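Local coordinates for cupin domain protein (Microcystis aeruginosa DIANCHI905, PDB 5ZBF), which is a cupin-superfamily isomerase that probably acts in building the Choi moiety of aeruginosins, and binds 4-hydroxyphenylpyruvic acid beside an iron(II) ion, at residues A[61-66]-A[80-85]; A[47-52]-A[74-79]; A[43-48]-A[98-103]. One frame throughout, in Å; residues are numbered along the deposited sequence. Where two conformers were deposited one is given.

Interaction 1 (A[61-66]-A[80-85]); sequences YIKDVI and ANVSHG. With FE2 (Fe (II) ion), chain C.
The carbonyl oxygen of Y61 is gripped from two positions on segment 80-85. G85 N donates a hydrogen bond to Y61 O at 2.9 Å, and the CA of H84 adds a weaker C-H contact to the same oxygen at 3.3 Å. Y61 N returns a bond to G85 O, which completes an antiparallel hydrogen-bonded pair. A type I' turn from I62 to V65 then leads from strand 57-62 into strand 65-70. What follows the pair is held by water and apolar contact: one water accepts from K63 N and donates to S83 O at 2.6 Å. Beside it, I62 and V82 meet obliquely, CG1 against CG1 at 3.7 Å, with the I62 CG1 anti to its backbone N (chi1 -163°). The pairing matters for the iron because H84 immediately precedes G85. H84 ND1 donates an almost straight bond (172°) to V82 O at 2.9 Å, with the acceptor in the ring plane, while H84 NE2 binds the iron at 2.1 Å. Held at both nitrogens, the imidazole is probably restrained from rotating, and the V82 carbonyl serves as a second-shell group that helps orient a metal ligand.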
loop_
_atom_site.group_PDB
_atom_site.type_symbol
_atom_site.label_atom_id
_atom_site.label_comp_id
_atom_site.label_asym_id
_atom_site.label_seq_id
_atom_site.Cartn_x
_atom_site.Cartn_y
_atom_site.Cartn_z
ATOM N N TYR A 61 8.999 7.936 14.080
ATOM C CA TYR A 61 9.481 7.863 15.457
ATOM C C TYR A 61 9.110 6.487 15.979
ATOM O O TYR A 61 7.933 6.175 16.158
ATOM C CB TYR A 61 8.817 8.949 16.298
ATOM C CG TYR A 61 9.370 10.330 16.041
ATOM C CD1 TYR A 61 10.090 11.006 17.016
ATOM C CD2 TYR A 61 9.165 10.964 14.820
ATOM C CE1 TYR A 61 10.598 12.280 16.784
ATOM C CE2 TYR A 61 9.664 12.232 14.575
ATOM C CZ TYR A 61 10.379 12.886 15.555
ATOM O OH TYR A 61 10.876 14.148 15.307
ATOM N N ILE A 62 10.124 5.658 16.195
ATOM C CA ILE A 62 9.916 4.262 16.571
ATOM C C ILE A 62 11.183 3.742 17.251
ATOM O O ILE A 62 12.286 4.106 16.858
ATOM C CB ILE A 62 9.538 3.414 15.327
ATOM C CG1 ILE A 62 8.914 2.079 15.733
ATOM C CG2 ILE A 62 10.736 3.221 14.407
ATOM C CD1 ILE A 62 8.285 1.324 14.580
ATOM N N LYS A 63 11.023 2.930 18.292
ATOM C CA LYS A 63 12.169 2.375 19.029
ATOM C C LYS A 63 13.247 3.422 19.364
ATOM O O LYS A 63 14.436 3.202 19.112
ATOM C CB LYS A 63 12.800 1.221 18.234
ATOM C CG LYS A 63 11.800 0.169 17.786
ATOM C CD LYS A 63 12.480 -1.110 17.322
ATOM C CE LYS A 63 11.447 -2.130 16.861
ATOM N NZ LYS A 63 12.060 -3.345 16.250
ATOM N N ASP A 64 12.822 4.560 19.911
ATOM C CA ASP A 64 13.735 5.631 20.356
ATOM C C ASP A 64 14.681 6.177 19.272
ATOM O O ASP A 64 15.690 6.804 19.587
ATOM C CB ASP A 64 14.532 5.193 21.599
ATOM C CG ASP A 64 13.655 5.020 22.826
ATOM N N VAL A 65 14.344 5.963 18.000
ATOM C CA VAL A 65 15.099 6.552 16.892
ATOM C C VAL A 65 14.142 7.290 15.971
ATOM O O VAL A 65 12.926 7.127 16.064
ATOM C CB VAL A 65 15.904 5.501 16.094
ATOM C CG1 VAL A 65 16.901 4.802 17.010
ATOM C CG2 VAL A 65 14.991 4.477 15.431
ATOM N N ILE A 66 14.704 8.117 15.100
ATOM C CA ILE A 66 13.928 8.876 14.131
ATOM C C ILE A 66 14.444 8.477 12.749
ATOM O O ILE A 66 15.646 8.567 12.497
ATOM C CB ILE A 66 14.071 10.397 14.369
ATOM C CG1 ILE A 66 13.687 10.729 15.821
ATOM C CG2 ILE A 66 13.216 11.182 13.377
ATOM C CD1 ILE A 66 13.988 12.154 16.250
ATOM N N ALA A 80 3.241 -5.515 16.120
ATOM C CA ALA A 80 2.131 -5.426 17.075
ATOM C C ALA A 80 2.532 -4.680 18.337
ATOM O O ALA A 80 3.551 -5.002 18.947
ATOM C CB ALA A 80 1.627 -6.820 17.429
ATOM N N ASN A 81 1.737 -3.670 18.702
ATOM C CA ASN A 81 1.943 -2.877 19.923
ATOM C C ASN A 81 3.287 -2.158 20.043
ATOM O O ASN A 81 3.672 -1.741 21.139
ATOM C CB ASN A 81 1.689 -3.745 21.165
ATOM C CG ASN A 81 0.259 -4.226 21.240
ATOM O OD1 ASN A 81 -0.004 -5.423 21.171
ATOM N ND2 ASN A 81 -0.681 -3.284 21.347
ATOM N N VAL A 82 3.997 -1.998 18.925
ATOM C CA VAL A 82 5.231 -1.219 18.918
ATOM C C VAL A 82 4.815 0.238 18.810
ATOM O O VAL A 82 4.082 0.607 17.889
ATOM C CB VAL A 82 6.153 -1.607 17.743
ATOM C CG1 VAL A 82 7.345 -0.661 17.636
ATOM C CG2 VAL A 82 6.616 -3.043 17.908
ATOM N N SER A 83 5.263 1.058 19.758
ATOM C CA SER A 83 4.901 2.473 19.763
ATOM C C SER A 83 5.483 3.171 18.544
ATOM O O SER A 83 6.665 3.049 18.258
ATOM C CB SER A 83 5.372 3.160 21.045
ATOM O OG SER A 83 4.571 2.761 22.143
ATOM N N HIS A 84 4.640 3.903 17.825
ATOM C CA HIS A 84 5.092 4.622 16.637
ATOM C C HIS A 84 4.382 5.949 16.497
ATOM O O HIS A 84 3.179 6.062 16.765
ATOM C CB HIS A 84 4.916 3.779 15.384
ATOM C CG HIS A 84 3.514 3.313 15.153
ATOM N ND1 HIS A 84 2.969 2.238 15.818
ATOM C CD2 HIS A 84 2.557 3.753 14.300
ATOM C CE1 HIS A 84 1.731 2.049 15.399
ATOM N NE2 HIS A 84 1.460 2.958 14.479
ATOM N N GLY A 85 5.143 6.952 16.071
ATOM C CA GLY A 85 4.613 8.292 15.810
ATOM C C GLY A 85 5.274 8.850 14.568
ATOM O O GLY A 85 6.163 8.213 14.000
HETATM FE FE FE2 C . -0.580 3.184 13.844
HETATM O O HOH W 1 8.703 2.074 19.634
#

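Interaction 2 (A[47-52]-A[74-79]); sequences ESQIGM and DIHVAD. With FE2 (Fe (II) ion), chain C; ENO (3-(4-hydroxy-phenyl)pyruvic acid), chain B.
The metal-carrying strand of the cupin barrel, 48-55, runs antiparallel beside strand 74-78, the segment directions 165° apart, and its metal-binding residue, Q49, lies opposite A78. Q49 and A78 form one hydrogen-bonded pair, the tighter bond being A78 N to Q49 O at 2.8 Å. G51 and H76 form the next, in which H76 N reaches G51 O at 2.9 Å while the return bond from G51 N is longer. Side chains alternate accordingly: Q49, H76 and A78 are on the face that carries the iron, and I50, V77, M52 and I75 are on the other. The Q49 chain leaves the strand extended, CG anti to the backbone N (chi1 179°), and delivers its amide to the iron at 2.1 Å from the modelled NE2; the amide is probably turned over, in which case its oxygen would face the metal. The amide plane stands 82° to the imidazole of H76. That ring lies back across the neighbouring strand, with G51 N 3.4 Å above one face and H76 CE1 3.4 Å from G51 CA; the glycine's lack of a CB lets the ring come this close. F86 meets the H76 ring edge-to-face. On the other face I50 and I75 lie side by side, I50 CG2 touches V77 CG1 at 4.2 Å, and F135 covers the group. Separated from H45 by three residues, Q49 fits the spacing of the first cupin motif, with glutamine where many cupins place a glutamate ligand after their paired histidines.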
loop_
_atom_site.group_PDB
_atom_site.type_symbol
_atom_site.label_atom_id
_atom_site.label_comp_id
_atom_site.label_asym_id
_atom_site.label_seq_id
_atom_site.Cartn_x
_atom_site.Cartn_y
_atom_site.Cartn_z
ATOM N N GLU A 47 -2.870 -4.298 16.016
ATOM C CA GLU A 47 -2.610 -4.524 14.596
ATOM C C GLU A 47 -1.174 -4.145 14.258
ATOM O O GLU A 47 -0.668 -3.102 14.703
ATOM C CB GLU A 47 -3.563 -3.722 13.711
ATOM C CG GLU A 47 -5.030 -4.129 13.830
ATOM C CD GLU A 47 -5.760 -3.492 15.001
ATOM O OE1 GLU A 47 -5.184 -2.615 15.688
ATOM O OE2 GLU A 47 -6.926 -3.872 15.236
ATOM N N SER A 48 -0.522 -5.012 13.487
ATOM C CA SER A 48 0.730 -4.670 12.826
ATOM C C SER A 48 0.436 -3.707 11.693
ATOM O O SER A 48 -0.654 -3.737 11.106
ATOM C CB SER A 48 1.398 -5.915 12.255
ATOM O OG SER A 48 1.690 -6.846 13.277
ATOM N N GLN A 49 1.417 -2.872 11.380
ATOM C CA GLN A 49 1.226 -1.785 10.430
ATOM C C GLN A 49 2.443 -1.604 9.541
ATOM O O GLN A 49 3.589 -1.678 9.998
ATOM C CB GLN A 49 0.947 -0.495 11.200
ATOM C CG GLN A 49 0.747 0.750 10.351
ATOM C CD GLN A 49 0.587 1.995 11.195
ATOM O OE1 GLN A 49 1.289 2.994 11.011
ATOM N NE2 GLN A 49 -0.331 1.933 12.140
ATOM N N ILE A 50 2.170 -1.369 8.265
ATOM C CA ILE A 50 3.178 -0.976 7.295
ATOM C C ILE A 50 2.615 0.159 6.465
ATOM O O ILE A 50 1.401 0.320 6.388
ATOM C CB ILE A 50 3.556 -2.132 6.341
ATOM C CG1 ILE A 50 2.317 -2.674 5.608
ATOM C CG2 ILE A 50 4.237 -3.250 7.121
ATOM C CD1 ILE A 50 2.610 -3.755 4.590
ATOM N N GLY A 51 3.487 0.917 5.815
ATOM C CA GLY A 51 3.027 1.968 4.926
ATOM C C GLY A 51 4.128 2.667 4.176
ATOM O O GLY A 51 5.298 2.429 4.430
ATOM N N MET A 52 3.727 3.535 3.247
ATOM C CA MET A 52 4.667 4.277 2.412
ATOM C C MET A 52 4.121 5.662 2.167
ATOM O O MET A 52 2.906 5.867 2.147
ATOM C CB MET A 52 4.838 3.630 1.044
ATOM C CG MET A 52 5.262 2.183 1.039
ATOM S SD MET A 52 5.577 1.705 -0.674
ATOM C CE MET A 52 6.774 2.951 -1.161
ATOM N N ASP A 74 10.559 4.156 0.667
ATOM C CA ASP A 74 10.689 3.539 1.970
ATOM C C ASP A 74 9.339 3.029 2.482
ATOM O O ASP A 74 8.285 3.596 2.187
ATOM C CB ASP A 74 11.317 4.536 2.947
ATOM C CG ASP A 74 12.699 5.023 2.489
ATOM O OD1 ASP A 74 13.497 4.207 1.989
ATOM O OD2 ASP A 74 12.982 6.237 2.593
ATOM N N ILE A 75 9.392 1.904 3.191
ATOM C CA ILE A 75 8.204 1.400 3.843
ATOM C C ILE A 75 8.492 1.304 5.348
ATOM O O ILE A 75 9.500 0.750 5.787
ATOM C CB ILE A 75 7.641 0.114 3.156
ATOM C CG1 ILE A 75 7.819 -1.160 3.971
ATOM C CG2 ILE A 75 8.181 -0.073 1.738
ATOM C CD1 ILE A 75 6.541 -1.565 4.654
ATOM N N HIS A 76 7.612 1.918 6.140
ATOM C CA HIS A 76 7.740 1.831 7.599
ATOM C C HIS A 76 7.076 0.542 8.053
ATOM O O HIS A 76 6.102 0.093 7.443
ATOM C CB HIS A 76 7.171 3.073 8.323
ATOM C CG HIS A 76 5.675 3.120 8.402
ATOM N ND1 HIS A 76 4.911 3.840 7.516
ATOM C CD2 HIS A 76 4.806 2.552 9.273
ATOM C CE1 HIS A 76 3.633 3.712 7.828
ATOM N NE2 HIS A 76 3.541 2.929 8.889
ATOM N N VAL A 77 7.611 -0.054 9.121
ATOM C CA VAL A 77 7.111 -1.325 9.635
ATOM C C VAL A 77 6.993 -1.219 11.158
ATOM O O VAL A 77 7.998 -1.068 11.858
ATOM C CB VAL A 77 8.053 -2.494 9.255
ATOM C CG1 VAL A 77 7.472 -3.836 9.692
ATOM C CG2 VAL A 77 8.335 -2.509 7.754
ATOM N N ALA A 78 5.759 -1.266 11.655
ATOM C CA ALA A 78 5.492 -1.216 13.096
ATOM C C ALA A 78 4.784 -2.503 13.499
ATOM O O ALA A 78 3.590 -2.677 13.224
ATOM C CB ALA A 78 4.629 -0.010 13.429
ATOM N N ASP A 79 5.524 -3.414 14.133
ATOM C CA ASP A 79 4.937 -4.675 14.583
ATOM C C ASP A 79 3.925 -4.446 15.708
ATOM O O ASP A 79 3.775 -3.326 16.180
ATOM C CB ASP A 79 6.038 -5.639 15.021
ATOM C CG ASP A 79 6.815 -6.222 13.835
ATOM O OD1 ASP A 79 6.373 -6.103 12.664
ATOM O OD2 ASP A 79 7.877 -6.806 14.082
HETATM FE FE FE2 C . -0.580 3.184 13.844
HETATM O O4 ENO B . -0.104 4.817 12.595
HETATM C C9 ENO B . -2.194 8.552 13.334
HETATM C C8 ENO B . -2.253 9.300 14.511
HETATM C C7 ENO B . -1.225 9.215 15.452
HETATM C C6 ENO B . -0.137 8.381 15.207
HETATM C C5 ENO B . -0.079 7.634 14.031
HETATM C C4 ENO B . -1.103 7.716 13.089
HETATM O O3 ENO B . -1.277 9.941 16.606
HETATM C C3 ENO B . -1.020 6.884 11.823
HETATM C C2 ENO B . -1.117 5.421 12.228
HETATM C C1 ENO B . -2.409 4.728 12.218
HETATM O O2 ENO B . -3.391 5.198 11.585
HETATM O O1 ENO B . -2.501 3.658 12.862
HETATM O O HOH W 2 1.567 -1.629 15.033
HETATM O O HOH W 3 4.469 -4.782 10.752
#

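Interaction 3 (A[43-48]-A[98-103]); sequences HQHPES and DLKRIT. With FE2 (Fe (II) ion), chain C; ENO (3-(4-hydroxy-phenyl)pyruvic acid), chain B.
K100 crosses H45 at about a right angle, laying the end of its chain over one face of the imidazole. K100 CE stands 4.1 Å from the centroid of the H45 ring, only 16° off its normal, a CH-pi contact made possible by the bend at chi3 (66°). Beyond it, K100 NZ donates a hydrogen bond to the ligand carboxylate oxygen O1 at 3.0 Å, an oxygen the iron also binds. An alanine at K100 would probably leave O1 without this N-H donor and lose the CH-pi contact over the H45 ring. H45 is held at both ring nitrogens: H45 NE2 binds the iron at 2.2 Å, and ND1 donates to E47 O in the ring plane. H43, also an iron ligand, is sandwiched, with H45 CD2 near the rim of one face and C6 of the ligand 3.7 Å above the centre of the H43 ring on the other. Farther along, I102 turns its CD1 back to P46 CB at 3.8 Å and to E47 CG. S48 OG and T103 OG1 share a hydrogen bond of 2.7 Å, and a water bound to S48 OG also links P46 O and T103 N. S48 and R101 form an antiparallel hydrogen-bonded pair between strands 48-55 and 94-101; R101 extends to T27 and E210, and strand 94-101 is flanked on its other side by strand 27-34.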
loop_
_atom_site.group_PDB
_atom_site.type_symbol
_atom_site.label_atom_id
_atom_site.label_comp_id
_atom_site.label_asym_id
_atom_site.label_seq_id
_atom_site.Cartn_x
_atom_site.Cartn_y
_atom_site.Cartn_z
ATOM N N HIS A 43 1.462 6.239 19.132
ATOM C CA HIS A 43 0.421 5.373 19.636
ATOM C C HIS A 43 0.826 3.927 19.451
ATOM O O HIS A 43 1.849 3.634 18.845
ATOM C CB HIS A 43 -0.947 5.683 19.013
ATOM C CG HIS A 43 -1.080 5.318 17.566
ATOM N ND1 HIS A 43 -2.201 5.642 16.834
ATOM C CD2 HIS A 43 -0.252 4.658 16.719
ATOM C CE1 HIS A 43 -2.064 5.198 15.599
ATOM N NE2 HIS A 43 -0.898 4.586 15.511
ATOM N N GLN A 44 0.032 3.031 20.008
ATOM C CA GLN A 44 0.230 1.615 19.788
ATOM C C GLN A 44 -1.120 0.954 19.636
ATOM O O GLN A 44 -2.134 1.448 20.132
ATOM C CB GLN A 44 1.059 0.976 20.909
ATOM C CG GLN A 44 0.534 1.199 22.313
ATOM C CD GLN A 44 1.618 1.043 23.360
ATOM O OE1 GLN A 44 1.908 1.979 24.102
ATOM N NE2 GLN A 44 2.242 -0.131 23.412
ATOM N N HIS A 45 -1.122 -0.156 18.912
ATOM C CA HIS A 45 -2.324 -0.938 18.706
ATOM C C HIS A 45 -1.932 -2.360 18.368
ATOM O O HIS A 45 -0.820 -2.600 17.869
ATOM C CB HIS A 45 -3.178 -0.341 17.586
ATOM C CG HIS A 45 -2.384 0.220 16.450
ATOM N ND1 HIS A 45 -1.675 -0.572 15.574
ATOM C CD2 HIS A 45 -2.196 1.495 16.043
ATOM C CE1 HIS A 45 -1.084 0.189 14.674
ATOM N NE2 HIS A 45 -1.384 1.450 14.935
ATOM N N PRO A 46 -2.845 -3.310 18.611
ATOM C CA PRO A 46 -2.517 -4.718 18.401
ATOM C C PRO A 46 -2.303 -5.077 16.930
ATOM O O PRO A 46 -1.612 -6.052 16.634
ATOM C CB PRO A 46 -3.725 -5.459 18.985
ATOM C CG PRO A 46 -4.847 -4.488 18.913
ATOM C CD PRO A 46 -4.245 -3.119 19.037
ATOM N N GLU A 47 -2.870 -4.298 16.016
ATOM C CA GLU A 47 -2.610 -4.524 14.596
ATOM C C GLU A 47 -1.174 -4.145 14.258
ATOM O O GLU A 47 -0.668 -3.102 14.703
ATOM C CB GLU A 47 -3.563 -3.722 13.711
ATOM C CG GLU A 47 -5.030 -4.129 13.830
ATOM C CD GLU A 47 -5.760 -3.492 15.001
ATOM O OE1 GLU A 47 -5.184 -2.615 15.688
ATOM O OE2 GLU A 47 -6.926 -3.872 15.236
ATOM N N SER A 48 -0.522 -5.012 13.487
ATOM C CA SER A 48 0.730 -4.670 12.826
ATOM C C SER A 48 0.436 -3.707 11.693
ATOM O O SER A 48 -0.654 -3.737 11.106
ATOM C CB SER A 48 1.398 -5.915 12.255
ATOM O OG SER A 48 1.690 -6.846 13.277
ATOM N N ASP A 98 -1.323 3.172 4.400
ATOM C CA ASP A 98 -0.960 2.177 5.418
ATOM C C ASP A 98 -1.825 0.940 5.254
ATOM O O ASP A 98 -2.943 1.024 4.739
ATOM C CB ASP A 98 -1.215 2.672 6.850
ATOM C CG ASP A 98 -0.698 4.063 7.110
ATOM O OD1 ASP A 98 -1.522 5.001 7.129
ATOM O OD2 ASP A 98 0.519 4.209 7.334
ATOM N N LEU A 99 -1.321 -0.191 5.738
ATOM C CA LEU A 99 -2.104 -1.403 5.877
ATOM C C LEU A 99 -1.957 -1.850 7.307
ATOM O O LEU A 99 -0.870 -1.771 7.868
ATOM C CB LEU A 99 -1.595 -2.515 4.966
ATOM C CG LEU A 99 -1.863 -2.313 3.490
ATOM C CD1 LEU A 99 -0.672 -1.610 2.860
ATOM C CD2 LEU A 99 -2.148 -3.641 2.808
ATOM N N LYS A 100 -3.066 -2.295 7.890
ATOM C CA LYS A 100 -3.090 -2.771 9.266
ATOM C C LYS A 100 -3.796 -4.116 9.336
ATOM O O LYS A 100 -4.823 -4.326 8.685
ATOM C CB LYS A 100 -3.759 -1.745 10.181
ATOM C CG LYS A 100 -2.910 -0.502 10.383
ATOM C CD LYS A 100 -3.712 0.667 10.914
ATOM C CE LYS A 100 -4.218 0.415 12.315
ATOM N NZ LYS A 100 -4.734 1.685 12.901
ATOM N N ARG A 101 -3.233 -5.022 10.135
ATOM C CA ARG A 101 -3.691 -6.403 10.194
ATOM C C ARG A 101 -3.156 -7.026 11.469
ATOM O O ARG A 101 -2.008 -6.772 11.835
ATOM C CB ARG A 101 -3.139 -7.170 8.994
ATOM C CG ARG A 101 -3.590 -8.606 8.910
ATOM C CD ARG A 101 -2.795 -9.367 7.875
ATOM N NE ARG A 101 -3.202 -10.762 7.863
ATOM C CZ ARG A 101 -4.312 -11.228 7.292
ATOM N NH1 ARG A 101 -4.572 -12.524 7.347
ATOM N NH2 ARG A 101 -5.157 -10.415 6.662
ATOM N N ILE A 102 -3.983 -7.818 12.153
ATOM C CA ILE A 102 -3.497 -8.653 13.252
ATOM C C ILE A 102 -2.719 -9.796 12.613
ATOM O O ILE A 102 -3.299 -10.618 11.902
ATOM C CB ILE A 102 -4.639 -9.235 14.113
ATOM C CG1 ILE A 102 -5.469 -8.116 14.756
ATOM C CG2 ILE A 102 -4.071 -10.175 15.179
ATOM C CD1 ILE A 102 -4.758 -7.357 15.854
ATOM N N THR A 103 -1.408 -9.822 12.845
ATOM C CA THR A 103 -0.536 -10.795 12.207
ATOM C C THR A 103 -0.156 -11.940 13.117
ATOM O O THR A 103 -0.144 -11.822 14.340
ATOM C CB THR A 103 0.776 -10.159 11.704
ATOM O OG1 THR A 103 1.462 -9.519 12.791
ATOM C CG2 THR A 103 0.492 -9.170 10.611
HETATM FE FE FE2 C . -0.580 3.184 13.844
HETATM O O4 ENO B . -0.104 4.817 12.595
HETATM C C9 ENO B . -2.194 8.552 13.334
HETATM C C8 ENO B . -2.253 9.300 14.511
HETATM C C7 ENO B . -1.225 9.215 15.452
HETATM C C6 ENO B . -0.137 8.381 15.207
HETATM C C5 ENO B . -0.079 7.634 14.031
HETATM C C4 ENO B . -1.103 7.716 13.089
HETATM O O3 ENO B . -1.277 9.941 16.606
HETATM C C3 ENO B . -1.020 6.884 11.823
HETATM C C2 ENO B . -1.117 5.421 12.228
HETATM C C1 ENO B . -2.409 4.728 12.218
HETATM O O2 ENO B . -3.391 5.198 11.585
HETATM O O1 ENO B . -2.501 3.658 12.862
HETATM O O HOH W 4 -0.370 -7.910 14.797
#

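Overall arrangement
Read from the N terminus, the chain leaves strand 39-43 and opens interactions 2 and 3 almost together, since both use E47 and S48. Strands 57-62 and 65-70 follow and open interaction 1. Interaction 2 closes first, when 74-79 returns to 47-52; interaction 1 closes next at 80-85, so the two cross. Interaction 3 closes last at 98-103, and interaction 1 is nested inside its loop. Interaction 1 belongs to the four-stranded sheet that includes strands 57-62 and 84-87, whereas 2 and 3 join strand 48-55 to its neighbours on either side. The sheets meet at the iron, where one or two ligands from each contact converge, an example of distant segments assembling one cupin site.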